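Local coordinates for scarecrow-like protein 3 (Arabidopsis thaliana, PDB 6KPB) that is probably a GRAS-family transcription factor in plant development, forming a homodimer and binding zinc-finger proteins such as JACKDAW/IDD10, at residues E131-F143 and Q387-E399. Sequence-based numbering, arbitrary orientation.
Sequences EEIHVRRLFFEMF and QDRIKVEKMLFGE
The ring of Phe397 turns its edge toward the face of Phe143 in an offset edge-to-face pair, the centroids 5.8 Å apart and the planes at 80°. Nearer the start of helix 129-142, the His134 ring takes Lys391 CE in its plane at one edge and Leu138 CG over one face. Between these rings, two GRAS-domain helices, 129-142, which probably runs into the VHIID region, and 387-406, which begins in the predicted PFYRE region, pack knobs-into-holes at a crossing angle of -108°. Each helix supplies a valine knob. Val135 sits among Lys391, Val392, Met395 and Leu396; its CG2, anti to the backbone N, reaches Leu396 CG at 3.7 Å. Val392 answers among Val135, Leu138, Phe139 and Met142, with CG1 against Phe143 CE1 and CG2 against Leu138 CB. Leu396 CD1 extends the apolar layer to Phe139 CB, while helix 360-381 adds Leu378 against Met142 and Phe143.

Toward the start of helix 129-142 the packing becomes more polar. The bent Lys391 chain crosses Glu131 at about a right angle, leaving NZ 4.8 Å from Glu131 OE1, too far for a salt bridge. With the Lys391 arm cut back to an alanine here, the His134 edge and Glu131 carboxylate would probably lose the group packed between them and be freer to turn. Met395, extended beyond CG, also crosses Glu131 and brings its methyl CE to 3.2 Å from Glu131 OE1.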
# COMPACT_ATOMS: atom_id res chain seq x y z
N GLU A 131 1.82 0.77 11.77
CA GLU A 131 1.26 2.06 11.36
C GLU A 131 -0.10 2.31 11.99
O GLU A 131 -0.41 3.44 12.37
CB GLU A 131 1.17 2.13 9.83
CG GLU A 131 2.40 2.69 9.16
CD GLU A 131 2.60 4.17 9.46
OE1 GLU A 131 1.77 4.98 9.00
OE2 GLU A 131 3.57 4.51 10.17
N GLU A 132 -0.92 1.26 12.12
CA GLU A 132 -2.24 1.43 12.71
C GLU A 132 -2.15 1.77 14.19
O GLU A 132 -2.93 2.59 14.69
CB GLU A 132 -3.07 0.16 12.49
CG GLU A 132 -3.51 -0.03 11.04
CD GLU A 132 -4.11 -1.40 10.78
OE1 GLU A 132 -3.95 -2.30 11.63
OE2 GLU A 132 -4.75 -1.58 9.72
N ILE A 133 -1.21 1.15 14.91
CA ILE A 133 -0.96 1.55 16.29
C ILE A 133 -0.52 3.00 16.35
O ILE A 133 -0.95 3.76 17.23
CB ILE A 133 0.08 0.62 16.94
CG1 ILE A 133 -0.45 -0.81 17.04
CG2 ILE A 133 0.47 1.14 18.32
CD1 ILE A 133 0.53 -1.77 17.67
N HIS A 134 0.32 3.41 15.41
CA HIS A 134 0.84 4.78 15.40
C HIS A 134 -0.27 5.80 15.21
O HIS A 134 -0.31 6.82 15.91
CB HIS A 134 1.91 4.92 14.32
CG HIS A 134 2.52 6.29 14.25
ND1 HIS A 134 3.15 6.88 15.32
CD2 HIS A 134 2.60 7.18 13.23
CE1 HIS A 134 3.59 8.07 14.97
NE2 HIS A 134 3.27 8.28 13.71
N VAL A 135 -1.19 5.55 14.28
CA VAL A 135 -2.24 6.53 14.01
C VAL A 135 -3.23 6.60 15.17
O VAL A 135 -3.77 7.67 15.47
CB VAL A 135 -2.94 6.23 12.67
CG1 VAL A 135 -3.76 4.95 12.76
CG2 VAL A 135 -3.80 7.40 12.24
N ARG A 136 -3.46 5.48 15.87
CA ARG A 136 -4.32 5.51 17.05
C ARG A 136 -3.68 6.31 18.17
O ARG A 136 -4.37 7.03 18.91
CB ARG A 136 -4.65 4.10 17.52
CG ARG A 136 -5.46 3.28 16.54
CD ARG A 136 -6.01 2.02 17.18
NE ARG A 136 -6.23 0.96 16.21
CZ ARG A 136 -5.41 -0.07 16.02
NH1 ARG A 136 -4.31 -0.18 16.75
NH2 ARG A 136 -5.69 -0.99 15.11
N ARG A 137 -2.36 6.19 18.33
CA ARG A 137 -1.66 7.01 19.31
C ARG A 137 -1.80 8.49 18.98
O ARG A 137 -1.99 9.32 19.87
CB ARG A 137 -0.19 6.60 19.39
CG ARG A 137 0.53 7.02 20.66
CD ARG A 137 1.13 8.42 20.56
NE ARG A 137 2.37 8.44 19.79
CZ ARG A 137 3.00 9.56 19.43
NH1 ARG A 137 2.51 10.74 19.76
NH2 ARG A 137 4.13 9.49 18.74
N LEU A 138 -1.72 8.83 17.69
CA LEU A 138 -1.84 10.23 17.28
C LEU A 138 -3.23 10.77 17.59
O LEU A 138 -3.37 11.90 18.09
CB LEU A 138 -1.53 10.37 15.79
CG LEU A 138 -0.08 10.16 15.37
CD1 LEU A 138 0.05 10.15 13.86
CD2 LEU A 138 0.81 11.23 15.99
N PHE A 139 -4.28 10.00 17.30
CA PHE A 139 -5.63 10.42 17.65
C PHE A 139 -5.76 10.65 19.15
O PHE A 139 -6.35 11.64 19.59
CB PHE A 139 -6.65 9.38 17.17
CG PHE A 139 -8.08 9.73 17.47
CD1 PHE A 139 -8.66 10.85 16.90
CD2 PHE A 139 -8.84 8.94 18.30
CE1 PHE A 139 -9.98 11.18 17.17
CE2 PHE A 139 -10.17 9.26 18.58
CZ PHE A 139 -10.73 10.38 18.01
N PHE A 140 -5.19 9.74 19.95
CA PHE A 140 -5.24 9.88 21.40
C PHE A 140 -4.53 11.15 21.87
O PHE A 140 -4.95 11.75 22.86
CB PHE A 140 -4.61 8.65 22.05
CG PHE A 140 -4.47 8.74 23.54
CD1 PHE A 140 -5.53 8.43 24.37
CD2 PHE A 140 -3.27 9.14 24.11
CE1 PHE A 140 -5.40 8.51 25.74
CE2 PHE A 140 -3.14 9.23 25.49
CZ PHE A 140 -4.20 8.91 26.30
N GLU A 141 -3.48 11.57 21.17
CA GLU A 141 -2.67 12.70 21.62
C GLU A 141 -3.02 14.02 20.95
O GLU A 141 -2.88 15.07 21.57
CB GLU A 141 -1.18 12.41 21.41
CG GLU A 141 -0.69 11.15 22.11
CD GLU A 141 0.73 11.28 22.62
OE1 GLU A 141 0.91 11.35 23.86
OE2 GLU A 141 1.67 11.32 21.80
N MET A 142 -3.47 13.99 19.69
CA MET A 142 -3.82 15.23 19.00
C MET A 142 -5.25 15.67 19.27
O MET A 142 -5.57 16.84 19.04
CB MET A 142 -3.60 15.07 17.49
CG MET A 142 -2.18 14.65 17.12
SD MET A 142 -1.96 14.38 15.36
CE MET A 142 -1.93 16.07 14.77
N PHE A 143 -6.11 14.78 19.75
CA PHE A 143 -7.48 15.10 20.10
C PHE A 143 -7.75 14.75 21.56
O PHE A 143 -7.15 13.81 22.10
CB PHE A 143 -8.47 14.35 19.20
CG PHE A 143 -8.43 14.76 17.76
CD1 PHE A 143 -7.54 14.17 16.88
CD2 PHE A 143 -9.27 15.75 17.29
CE1 PHE A 143 -7.49 14.55 15.56
CE2 PHE A 143 -9.23 16.14 15.96
CZ PHE A 143 -8.34 15.54 15.10
N GLN A 387 3.16 15.54 9.03
CA GLN A 387 2.86 14.17 8.64
C GLN A 387 1.88 13.51 9.61
O GLN A 387 1.10 12.64 9.20
CB GLN A 387 4.15 13.35 8.54
CG GLN A 387 5.00 13.68 7.32
CD GLN A 387 4.32 13.30 6.02
OE1 GLN A 387 3.90 14.16 5.24
NE2 GLN A 387 4.22 12.00 5.76
N ASP A 388 1.92 13.90 10.89
CA ASP A 388 0.95 13.39 11.85
C ASP A 388 -0.47 13.75 11.44
O ASP A 388 -1.38 12.91 11.50
CB ASP A 388 1.25 13.93 13.25
CG ASP A 388 2.53 13.38 13.83
OD1 ASP A 388 2.99 12.31 13.36
OD2 ASP A 388 3.08 14.00 14.77
N ARG A 389 -0.68 15.00 11.03
CA ARG A 389 -2.01 15.45 10.63
C ARG A 389 -2.51 14.68 9.41
O ARG A 389 -3.68 14.27 9.37
CB ARG A 389 -1.97 16.95 10.34
CG ARG A 389 -3.21 17.51 9.68
CD ARG A 389 -3.10 19.02 9.54
NE ARG A 389 -4.19 19.59 8.75
CZ ARG A 389 -4.34 20.89 8.53
NH1 ARG A 389 -5.36 21.33 7.80
NH2 ARG A 389 -3.47 21.76 9.03
N ILE A 390 -1.65 14.46 8.42
CA ILE A 390 -2.06 13.76 7.21
C ILE A 390 -2.41 12.31 7.53
O ILE A 390 -3.40 11.77 7.01
CB ILE A 390 -0.97 13.85 6.13
CG1 ILE A 390 -0.70 15.32 5.78
CG2 ILE A 390 -1.38 13.07 4.90
CD1 ILE A 390 0.27 15.50 4.63
N LYS A 391 -1.62 11.66 8.38
CA LYS A 391 -1.92 10.28 8.77
C LYS A 391 -3.30 10.17 9.40
O LYS A 391 -4.09 9.29 9.05
CB LYS A 391 -0.86 9.75 9.74
CG LYS A 391 0.46 9.35 9.10
CD LYS A 391 1.08 8.18 9.85
CE LYS A 391 2.59 8.18 9.71
NZ LYS A 391 3.20 9.35 10.40
N VAL A 392 -3.61 11.06 10.35
CA VAL A 392 -4.92 11.05 10.99
C VAL A 392 -6.01 11.35 9.96
O VAL A 392 -7.04 10.66 9.90
CB VAL A 392 -4.96 12.04 12.16
CG1 VAL A 392 -6.38 12.23 12.66
CG2 VAL A 392 -4.05 11.56 13.29
N GLU A 393 -5.79 12.37 9.13
CA GLU A 393 -6.81 12.76 8.16
C GLU A 393 -7.07 11.65 7.15
O GLU A 393 -8.22 11.45 6.73
CB GLU A 393 -6.38 14.05 7.46
CG GLU A 393 -6.51 15.29 8.32
CD GLU A 393 -5.85 16.51 7.71
OE1 GLU A 393 -5.06 16.34 6.76
OE2 GLU A 393 -6.12 17.64 8.18
N LYS A 394 -6.03 10.91 6.76
CA LYS A 394 -6.19 9.84 5.77
C LYS A 394 -6.60 8.52 6.41
O LYS A 394 -7.64 7.95 6.08
CB LYS A 394 -4.93 9.66 5.00
CG LYS A 394 -4.78 8.27 4.47
CD LYS A 394 -4.25 8.25 3.06
CE LYS A 394 -5.11 7.34 2.21
NZ LYS A 394 -4.36 6.82 1.06
N MET A 395 -5.77 8.00 7.32
CA MET A 395 -5.96 6.64 7.82
C MET A 395 -7.17 6.50 8.73
O MET A 395 -7.67 5.38 8.91
CB MET A 395 -4.71 6.16 8.55
CG MET A 395 -3.46 6.11 7.69
SD MET A 395 -2.09 5.25 8.47
CE MET A 395 -0.85 5.35 7.17
N LEU A 396 -7.67 7.60 9.30
CA LEU A 396 -8.81 7.55 10.20
C LEU A 396 -10.04 8.19 9.56
O LEU A 396 -10.97 7.48 9.17
CB LEU A 396 -8.48 8.22 11.54
CG LEU A 396 -7.49 7.46 12.42
CD1 LEU A 396 -7.28 8.18 13.75
CD2 LEU A 396 -7.96 6.03 12.65
N PHE A 397 -10.07 9.52 9.44
CA PHE A 397 -11.25 10.18 8.89
C PHE A 397 -11.48 9.78 7.44
O PHE A 397 -12.62 9.59 7.01
CB PHE A 397 -11.10 11.70 9.00
CG PHE A 397 -10.83 12.18 10.40
CD1 PHE A 397 -11.35 11.51 11.49
CD2 PHE A 397 -10.04 13.30 10.61
CE1 PHE A 397 -11.09 11.95 12.78
CE2 PHE A 397 -9.78 13.74 11.90
CZ PHE A 397 -10.31 13.07 12.98
N GLY A 398 -10.40 9.63 6.66
CA GLY A 398 -10.55 9.22 5.28
C GLY A 398 -11.17 7.85 5.14
O GLY A 398 -12.00 7.62 4.27
N GLU A 399 -10.77 6.91 6.01
CA GLU A 399 -11.35 5.58 5.96
C GLU A 399 -12.81 5.60 6.38
O GLU A 399 -13.64 4.90 5.79
CB GLU A 399 -10.55 4.62 6.85
CG GLU A 399 -9.27 4.14 6.21
CD GLU A 399 -9.52 3.45 4.88
OE1 GLU A 399 -10.46 2.63 4.81
OE2 GLU A 399 -8.78 3.73 3.91